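Long-range contact in pyoverdine biosynthesis protein PvcB (Pseudomonas aeruginosa, PDB 4YLM), which catalyses the iron- and 2-oxoglutarate-dependent oxidation of tyrosine isonitrile in the biosynthesis of paerucumarin: residues L158-R170 and F214-L227. Sequence-based numbering, arbitrary orientation.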
loop_
_atom_site.group_PDB
_atom_site.type_symbol
_atom_site.label_atom_id
_atom_site.label_comp_id
_atom_site.label_asym_id
_atom_site.label_seq_id
_atom_site.Cartn_x
_atom_site.Cartn_y
_atom_site.Cartn_z
ATOM N N LEU A 158 34.942 -7.580 5.448
ATOM C CA LEU A 158 33.765 -8.390 5.168
ATOM C C LEU A 158 34.012 -9.883 5.433
ATOM O O LEU A 158 33.174 -10.564 6.042
ATOM C CB LEU A 158 33.328 -8.158 3.718
ATOM C CG LEU A 158 31.977 -8.691 3.249
ATOM C CD1 LEU A 158 30.834 -8.153 4.133
ATOM C CD2 LEU A 158 31.763 -8.316 1.787
ATOM N N GLU A 159 35.155 -10.388 4.967
ATOM C CA GLU A 159 35.548 -11.779 5.218
ATOM C C GLU A 159 35.589 -12.092 6.717
ATOM O O GLU A 159 35.114 -13.137 7.162
ATOM C CB GLU A 159 36.917 -12.076 4.586
ATOM N N LEU A 160 36.159 -11.184 7.496
ATOM C CA LEU A 160 36.165 -11.338 8.949
ATOM C C LEU A 160 34.734 -11.373 9.530
ATOM O O LEU A 160 34.392 -12.268 10.308
ATOM C CB LEU A 160 36.988 -10.219 9.600
ATOM C CG LEU A 160 37.327 -10.348 11.090
ATOM C CD1 LEU A 160 38.195 -11.573 11.346
ATOM C CD2 LEU A 160 38.012 -9.084 11.595
ATOM N N TRP A 161 33.901 -10.406 9.148
ATOM C CA TRP A 161 32.531 -10.348 9.672
ATOM C C TRP A 161 31.787 -11.645 9.422
ATOM O O TRP A 161 31.051 -12.136 10.285
ATOM C CB TRP A 161 31.742 -9.209 9.027
ATOM C CG TRP A 161 32.261 -7.851 9.320
ATOM C CD1 TRP A 161 33.358 -7.534 10.060
ATOM C CD2 TRP A 161 31.698 -6.608 8.876
ATOM N NE1 TRP A 161 33.520 -6.170 10.101
ATOM C CE2 TRP A 161 32.514 -5.581 9.377
ATOM C CE3 TRP A 161 30.578 -6.268 8.103
ATOM C CZ2 TRP A 161 32.253 -4.239 9.132
ATOM C CZ3 TRP A 161 30.329 -4.936 7.853
ATOM C CH2 TRP A 161 31.155 -3.937 8.371
ATOM N N ARG A 162 31.977 -12.199 8.229
ATOM C CA ARG A 162 31.240 -13.388 7.810
ATOM C C ARG A 162 31.550 -14.646 8.611
ATOM O O ARG A 162 30.753 -15.580 8.627
ATOM C CB ARG A 162 31.448 -13.657 6.317
ATOM C CG ARG A 162 30.698 -12.686 5.418
ATOM C CD ARG A 162 31.068 -12.894 3.967
ATOM N NE ARG A 162 30.236 -12.105 3.064
ATOM C CZ ARG A 162 30.608 -11.741 1.840
ATOM N NH1 ARG A 162 31.807 -12.084 1.382
ATOM N NH2 ARG A 162 29.790 -11.030 1.076
ATOM N N ARG A 163 32.701 -14.697 9.267
ATOM C CA ARG A 163 32.977 -15.878 10.083
ATOM C C ARG A 163 32.710 -15.661 11.574
ATOM O O ARG A 163 32.717 -16.611 12.359
ATOM C CB ARG A 163 34.364 -16.478 9.798
ATOM C CG ARG A 163 35.519 -15.493 9.694
ATOM C CD ARG A 163 36.764 -16.195 9.124
ATOM N NE ARG A 163 38.009 -15.496 9.450
ATOM C CZ ARG A 163 38.829 -15.840 10.442
ATOM N NH1 ARG A 163 38.550 -16.886 11.212
ATOM N NH2 ARG A 163 39.936 -15.141 10.664
ATOM N N ALA A 164 32.412 -14.416 11.943
ATOM C CA ALA A 164 32.197 -14.056 13.341
ATOM C C ALA A 164 30.764 -14.276 13.845
ATOM O O ALA A 164 29.793 -14.099 13.109
ATOM C CB ALA A 164 32.626 -12.611 13.584
ATOM N N SER A 165 30.663 -14.659 15.115
ATOM C CA SER A 165 29.399 -14.820 15.824
ATOM C C SER A 165 29.514 -14.114 17.167
ATOM O O SER A 165 30.589 -14.102 17.775
ATOM C CB SER A 165 29.108 -16.298 16.084
ATOM O OG SER A 165 28.406 -16.885 15.006
ATOM N N GLY A 166 28.408 -13.534 17.629
ATOM C CA GLY A 166 28.370 -12.872 18.917
ATOM C C GLY A 166 27.641 -13.712 19.946
ATOM O O GLY A 166 26.617 -14.320 19.635
ATOM N N ARG A 167 28.190 -13.772 21.159
ATOM C CA ARG A 167 27.535 -14.431 22.287
ATOM C C ARG A 167 27.306 -13.411 23.393
ATOM O O ARG A 167 28.249 -12.783 23.877
ATOM C CB ARG A 167 28.370 -15.600 22.823
ATOM C CG ARG A 167 28.190 -16.912 22.059
ATOM C CD ARG A 167 28.855 -18.089 22.790
ATOM N NE ARG A 167 30.317 -18.024 22.753
ATOM C CZ ARG A 167 31.092 -17.767 23.805
ATOM N NH1 ARG A 167 30.550 -17.546 24.997
ATOM N NH2 ARG A 167 32.411 -17.729 23.666
ATOM N N TYR A 168 26.050 -13.251 23.786
ATOM C CA TYR A 168 25.682 -12.197 24.715
ATOM C C TYR A 168 24.965 -12.790 25.919
ATOM O O TYR A 168 24.203 -13.753 25.789
ATOM C CB TYR A 168 24.806 -11.155 24.004
ATOM C CG TYR A 168 25.366 -10.751 22.655
ATOM C CD1 TYR A 168 26.527 -9.995 22.562
ATOM C CD2 TYR A 168 24.747 -11.142 21.475
ATOM C CE1 TYR A 168 27.053 -9.636 21.332
ATOM C CE2 TYR A 168 25.265 -10.783 20.239
ATOM C CZ TYR A 168 26.413 -10.026 20.175
ATOM O OH TYR A 168 26.934 -9.676 18.951
ATOM N N GLN A 169 25.233 -12.225 27.093
ATOM C CA GLN A 169 24.591 -12.673 28.323
ATOM C C GLN A 169 24.224 -11.484 29.191
ATOM O O GLN A 169 24.868 -10.435 29.130
ATOM C CB GLN A 169 25.506 -13.628 29.097
ATOM N N ARG A 170 23.175 -11.641 29.987
ATOM C CA ARG A 170 22.797 -10.613 30.950
ATOM C C ARG A 170 22.282 -11.259 32.233
ATOM O O ARG A 170 23.021 -11.975 32.913
ATOM C CB ARG A 170 21.748 -9.664 30.359
ATOM C CG ARG A 170 20.338 -10.222 30.346
ATOM C CD ARG A 170 19.344 -9.220 29.768
ATOM N NE ARG A 170 19.353 -7.944 30.479
ATOM N N PHE A 214 30.243 -10.322 26.482
ATOM C CA PHE A 214 30.455 -10.068 25.059
ATOM C C PHE A 214 31.612 -10.881 24.489
ATOM O O PHE A 214 32.758 -10.433 24.500
ATOM C CB PHE A 214 30.714 -8.582 24.820
ATOM C CG PHE A 214 29.594 -7.698 25.273
ATOM C CD1 PHE A 214 29.640 -7.082 26.515
ATOM C CD2 PHE A 214 28.490 -7.489 24.460
ATOM C CE1 PHE A 214 28.605 -6.270 26.938
ATOM C CE2 PHE A 214 27.450 -6.679 24.877
ATOM C CZ PHE A 214 27.506 -6.067 26.115
ATOM N N HIS A 215 31.303 -12.071 23.982
ATOM C CA HIS A 215 32.307 -12.938 23.374
ATOM C C HIS A 215 32.061 -13.032 21.870
ATOM O O HIS A 215 30.911 -13.020 21.428
ATOM C CB HIS A 215 32.256 -14.325 24.017
ATOM C CG HIS A 215 32.329 -14.292 25.515
ATOM N ND1 HIS A 215 31.560 -15.107 26.319
ATOM C CD2 HIS A 215 33.078 -13.536 26.354
ATOM C CE1 HIS A 215 31.831 -14.855 27.588
ATOM N NE2 HIS A 215 32.748 -13.904 27.637
ATOM N N TYR A 216 33.131 -13.119 21.084
ATOM C CA TYR A 216 32.990 -13.195 19.634
ATOM C C TYR A 216 33.700 -14.418 19.040
ATOM O O TYR A 216 34.929 -14.472 18.982
ATOM C CB TYR A 216 33.433 -11.879 18.980
ATOM C CG TYR A 216 32.638 -10.686 19.477
ATOM C CD1 TYR A 216 33.167 -9.819 20.428
ATOM C CD2 TYR A 216 31.346 -10.440 19.015
ATOM C CE1 TYR A 216 32.439 -8.732 20.898
ATOM C CE2 TYR A 216 30.606 -9.358 19.482
ATOM C CZ TYR A 216 31.157 -8.505 20.420
ATOM O OH TYR A 216 30.426 -7.425 20.891
ATOM N N ASP A 217 32.905 -15.394 18.607
ATOM C CA ASP A 217 33.408 -16.684 18.137
ATOM C C ASP A 217 33.664 -16.711 16.639
ATOM O O ASP A 217 33.271 -15.796 15.908
ATOM C CB ASP A 217 32.398 -17.786 18.448
ATOM C CG ASP A 217 32.062 -17.876 19.914
ATOM O OD1 ASP A 217 32.885 -17.437 20.743
ATOM O OD2 ASP A 217 30.974 -18.396 20.238
ATOM N N GLY A 218 34.299 -17.790 16.189
ATOM C CA GLY A 218 34.481 -18.048 14.773
ATOM C C GLY A 218 35.715 -17.370 14.222
ATOM O O GLY A 218 36.126 -17.619 13.090
ATOM N N ILE A 219 36.300 -16.492 15.023
ATOM C CA ILE A 219 37.549 -15.849 14.647
ATOM C C ILE A 219 38.587 -16.107 15.731
ATOM O O ILE A 219 38.255 -16.621 16.801
ATOM C CB ILE A 219 37.371 -14.334 14.467
ATOM C CG1 ILE A 219 36.894 -13.701 15.775
ATOM C CG2 ILE A 219 36.384 -14.044 13.339
ATOM C CD1 ILE A 219 36.958 -12.190 15.785
ATOM N N ALA A 220 39.837 -15.747 15.457
ATOM C CA ALA A 220 40.905 -15.896 16.442
ATOM C C ALA A 220 40.887 -14.735 17.431
ATOM O O ALA A 220 40.626 -13.593 17.045
ATOM C CB ALA A 220 42.260 -15.992 15.749
ATOM N N PRO A 221 41.171 -15.021 18.710
ATOM C CA PRO A 221 41.112 -14.013 19.774
ATOM C C PRO A 221 41.903 -12.764 19.408
ATOM O O PRO A 221 41.509 -11.656 19.776
ATOM C CB PRO A 221 41.763 -14.724 20.963
ATOM C CG PRO A 221 41.506 -16.165 20.714
ATOM C CD PRO A 221 41.600 -16.335 19.220
ATOM N N GLU A 222 43.001 -12.947 18.682
ATOM C CA GLU A 222 43.812 -11.821 18.233
ATOM C C GLU A 222 43.049 -10.937 17.249
ATOM O O GLU A 222 43.449 -9.803 16.981
ATOM C CB GLU A 222 45.111 -12.309 17.585
ATOM C CG GLU A 222 46.003 -13.127 18.502
ATOM C CD GLU A 222 45.616 -14.594 18.547
ATOM O OE1 GLU A 222 45.904 -15.249 19.573
ATOM O OE2 GLU A 222 45.038 -15.092 17.554
ATOM N N GLN A 223 41.949 -11.459 16.714
ATOM C CA GLN A 223 41.166 -10.725 15.724
ATOM C C GLN A 223 39.961 -9.982 16.305
ATOM O O GLN A 223 39.300 -9.225 15.593
ATOM C CB GLN A 223 40.716 -11.659 14.603
ATOM C CG GLN A 223 41.805 -11.976 13.607
ATOM C CD GLN A 223 41.403 -13.083 12.674
ATOM O OE1 GLN A 223 40.785 -14.064 13.091
ATOM N NE2 GLN A 223 41.734 -12.931 11.399
ATOM N N ARG A 224 39.679 -10.196 17.588
ATOM C CA ARG A 224 38.585 -9.497 18.256
ATOM C C ARG A 224 38.696 -7.988 18.072
ATOM O O ARG A 224 37.725 -7.317 17.717
ATOM C CB ARG A 224 38.562 -9.819 19.750
ATOM C CG ARG A 224 37.585 -8.950 20.542
ATOM C CD ARG A 224 37.854 -9.015 22.043
ATOM N NE ARG A 224 36.893 -8.216 22.803
ATOM C CZ ARG A 224 35.731 -8.682 23.249
ATOM N NH1 ARG A 224 35.381 -9.943 23.010
ATOM N NH2 ARG A 224 34.915 -7.889 23.929
ATOM N N GLY A 225 39.884 -7.457 18.329
ATOM C CA GLY A 225 40.110 -6.028 18.231
ATOM C C GLY A 225 39.767 -5.474 16.860
ATOM O O GLY A 225 39.230 -4.373 16.745
ATOM N N GLU A 226 40.065 -6.240 15.817
ATOM C CA GLU A 226 39.842 -5.773 14.457
ATOM C C GLU A 226 38.377 -5.909 14.032
ATOM O O GLU A 226 37.879 -5.117 13.233
ATOM C CB GLU A 226 40.747 -6.508 13.469
ATOM C CG GLU A 226 40.626 -5.987 12.037
ATOM C CD GLU A 226 40.691 -4.461 11.957
ATOM O OE1 GLU A 226 41.469 -3.846 12.725
ATOM O OE2 GLU A 226 39.957 -3.874 11.130
ATOM N N LEU A 227 37.704 -6.929 14.551
ATOM C CA LEU A 227 36.285 -7.097 14.302
ATOM C C LEU A 227 35.567 -5.858 14.810
ATOM O O LEU A 227 34.825 -5.206 14.068
ATOM C CB LEU A 227 35.759 -8.346 15.015
ATOM C CG LEU A 227 34.248 -8.593 14.926
ATOM C CD1 LEU A 227 33.830 -8.848 13.478
ATOM C CD2 LEU A 227 33.822 -9.748 15.827
#
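R167 grips D217 side-on across two antiparallel strands. R167 NE meets D217 OD2 at 2.6 Å, in the guanidinium plane, and R167 NH2 reaches D217 OD1 at 3.0 Å. Both oxygens use their syn lone pairs, and the two flat groups lie only 25° apart. The arginine chain bends at chi3 (-71°), which turns its guanidinium back over H215, whose CB sits against one face. Backbone bonds join S165 with D217 and R167 with H215, both hydrogen-bonded pairs. G166 faces Y216 in the non-hydrogen-bonded pair between them. On the sheet face that carries Y216, opposite R167 and D217, Y168 OH comes to the edge of the Y216 ring, 3.7 Å from Y216 CE2. Both hydroxyls bond the backbone of C198. CD2 of F214 meets the edge of the Y168 ring.

Beyond the strands, mostly apolar side chains pack together. L160 has CG anti to its backbone nitrogen (chi1 -169°), and its two methyls part: CD1 touches I219 CG2 at 3.7 Å, CD2 the backbone of L227. L227 sends CD1 against W161 CD1 and CD2 against A164 CB at 3.8 Å. R163 lays its guanidinium over I219 CG2 and makes a weak bond from NH2 to Q223 OE1. Within its own segment, Q223 OE1 also accepts A220 N at 3.1 Å. Strand 215-217 is thus an outermost strand of a three-stranded antiparallel sheet in this TauD/TfdA-family oxygenase, with the flanking helices packed together.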